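Local coordinates for protein PlyCB (PDB 4F87) that forms the cell-wall-binding octameric ring of the phage endolysin PlyC, which degrades streptococcal peptidoglycan to lyse the host and release progeny virus, at the interface of chains A and B. Numbering follows the deposited sequence. Chains: chain A/B, PlyCB.

The interface of chains A and B. Residues chain A 41-42, 44-45; chain B 58-59, 61-62.
The carboxylate of B:Asp62 meets A:Lys41, A:Asp42 and A:Thr45 around its edges in this patch of the A-B interface of the PlyCB ring. Its OD1 takes the backbone N-H of A:Lys41 at 2.8 Å, nearly straight. Its OD2 takes the N-H of A:Asp42 at 3.1 Å, more bent. Both oxygens use their syn lone pairs, so the carboxylate spans two successive amides just ahead of helix 43-50. On the anti lone pair of OD2 lies the hydroxyl OG1 of A:Thr45, 2.6 Å away, and the three bonds together hold the rotation of the group. An aspartate suits this place because it offers several acceptor lone pairs on a short stalk.

The carboxylate of A:Asp42 is approached differently: OG of B:Ser59 donates to OD2 at 2.6 Å from above the plane, 68° out of it. With OG anti to the backbone N (chi1 179°), B:Ser59 turns its hydroxyl toward that face; serine fits because its one side-chain carbon, CB, can still pack on CB of A:Asp42. Aspartate at A:Asp42 is short yet two-pronged, OD1 holding a water shared with OG of B:Ser61, whose direct approach to OD2 is modelled too close to be trusted.

Threonine serves well at A:Thr45 because its hydroxyl both gives and accepts, while its methyl CG2 rests against CB of B:Asp62. Having donated to the aspartate, OG1 receives the backbone N-H of B:Ser59 at 2.9 Å, 167° at the hydrogen.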
ATOM      1  N   LYS A  41     -19.586 -26.982  -2.319  1.00 19.09           N
ATOM      2  CA  LYS A  41     -20.104 -28.341  -2.209  1.00 19.41           C
ATOM      3  C   LYS A  41     -19.280 -29.299  -1.393  1.00 20.70           C
ATOM      4  O   LYS A  41     -19.830 -30.239  -0.811  1.00 21.63           O
ATOM      5  CB  LYS A  41     -20.363 -28.937  -3.606  1.00 21.91           C
ATOM      6  CG  LYS A  41     -21.521 -28.207  -4.288  1.00 28.70           C
ATOM      7  CD  LYS A  41     -21.816 -28.689  -5.686  1.00 36.31           C
ATOM      8  CE  LYS A  41     -22.786 -27.752  -6.398  1.00 42.46           C
ATOM      9  NZ  LYS A  41     -24.084 -27.560  -5.683  1.00 49.78           N
ATOM     10  N   ASP A  42     -17.969 -29.104  -1.343  1.00 17.89           N
ATOM     11  CA  ASP A  42     -17.096 -30.066  -0.692  1.00 18.02           C
ATOM     12  C   ASP A  42     -16.216 -29.447   0.384  1.00 18.56           C
ATOM     13  O   ASP A  42     -15.658 -28.362   0.213  1.00 17.74           O
ATOM     14  CB  ASP A  42     -16.191 -30.735  -1.731  1.00 18.93           C
ATOM     15  CG  ASP A  42     -16.952 -31.586  -2.717  1.00 26.62           C
ATOM     16  OD1 ASP A  42     -17.486 -32.641  -2.302  1.00 29.99           O
ATOM     17  OD2 ASP A  42     -17.039 -31.191  -3.897  1.00 26.31           O
ATOM     18  N   GLU A  44     -13.230 -30.256   1.092  1.00 16.65           N
ATOM     19  CA  GLU A  44     -11.874 -30.015   0.602  1.00 15.78           C
ATOM     20  C   GLU A  44     -11.703 -28.558   0.157  1.00 17.32           C
ATOM     21  O   GLU A  44     -10.674 -27.940   0.442  1.00 16.50           O
ATOM     22  CB  GLU A  44     -11.592 -30.949  -0.567  1.00 16.70           C
ATOM     23  CG  GLU A  44     -10.250 -30.657  -1.218  1.00 18.33           C
ATOM     24  CD  GLU A  44      -9.910 -31.537  -2.395  1.00 18.18           C
ATOM     25  OE1 GLU A  44     -10.818 -31.879  -3.185  1.00 18.92           O
ATOM     26  OE2 GLU A  44      -8.701 -31.792  -2.592  1.00 18.31           O
ATOM     27  N   THR A  45     -12.719 -28.006  -0.525  1.00 15.57           N
ATOM     28  CA  THR A  45     -12.674 -26.636  -1.020  1.00 14.29           C
ATOM     29  C   THR A  45     -12.704 -25.655   0.123  1.00 16.04           C
ATOM     30  O   THR A  45     -12.041 -24.621   0.054  1.00 15.95           O
ATOM     31  CB  THR A  45     -13.852 -26.427  -1.963  1.00 15.82           C
ATOM     32  OG1 THR A  45     -13.851 -27.460  -2.970  1.00 16.10           O
ATOM     33  CG2 THR A  45     -13.834 -25.046  -2.622  1.00 16.53           C
TER
ATOM     34  N   ILE B  58      -9.152 -27.469  -4.315  1.00 15.21           N
ATOM     35  CA  ILE B  58     -10.507 -27.163  -4.766  1.00 15.12           C
ATOM     36  C   ILE B  58     -11.062 -28.443  -5.339  1.00 17.03           C
ATOM     37  O   ILE B  58     -10.461 -29.030  -6.253  1.00 16.85           O
ATOM     38  CB  ILE B  58     -10.554 -26.018  -5.807  1.00 16.22           C
ATOM     39  CG1 ILE B  58      -9.945 -24.726  -5.244  1.00 16.07           C
ATOM     40  CG2 ILE B  58     -11.995 -25.779  -6.298  1.00 17.85           C
ATOM     41  CD1 ILE B  58      -9.944 -23.534  -6.233  1.00 18.74           C
ATOM     42  N   SER B  59     -12.196 -28.907  -4.845  1.00 15.36           N
ATOM     43  CA  SER B  59     -12.790 -30.123  -5.365  0.50 15.98           C
ATOM     44  C   SER B  59     -13.194 -29.931  -6.829  1.00 17.13           C
ATOM     45  O   SER B  59     -13.512 -28.812  -7.247  1.00 17.83           O
ATOM     46  CB  SER B  59     -13.997 -30.469  -4.507  0.50 20.23           C
ATOM     47  OG  SER B  59     -14.683 -31.635  -4.923  0.50 29.73           O
ATOM     48  N   SER B  61     -15.968 -30.641  -8.216  1.00 18.84           N
ATOM     49  CA  SER B  61     -17.335 -30.119  -8.283  0.50 19.61           C
ATOM     50  C   SER B  61     -17.427 -28.628  -7.967  1.00 22.58           C
ATOM     51  O   SER B  61     -18.448 -28.017  -8.294  1.00 25.66           O
ATOM     52  CB  SER B  61     -18.271 -30.894  -7.362  0.50 21.70           C
ATOM     53  OG  SER B  61     -17.917 -30.702  -6.003  0.50 26.29           O
ATOM     54  N   ASP B  62     -16.410 -28.044  -7.292  1.00 17.50           N
ATOM     55  CA  ASP B  62     -16.446 -26.627  -6.949  1.00 17.36           C
ATOM     56  C   ASP B  62     -15.718 -25.739  -7.946  1.00 18.15           C
ATOM     57  O   ASP B  62     -15.852 -24.517  -7.870  1.00 18.55           O
ATOM     58  CB  ASP B  62     -15.906 -26.430  -5.532  1.00 18.06           C
ATOM     59  CG  ASP B  62     -16.891 -26.868  -4.460  1.00 19.05           C
ATOM     60  OD1 ASP B  62     -18.087 -26.558  -4.590  1.00 19.99           O
ATOM     61  OD2 ASP B  62     -16.445 -27.465  -3.448  1.00 18.06           O
TER
HETATM   62  O   HOH W   1     -19.488 -32.718  -4.268  1.00 45.90           O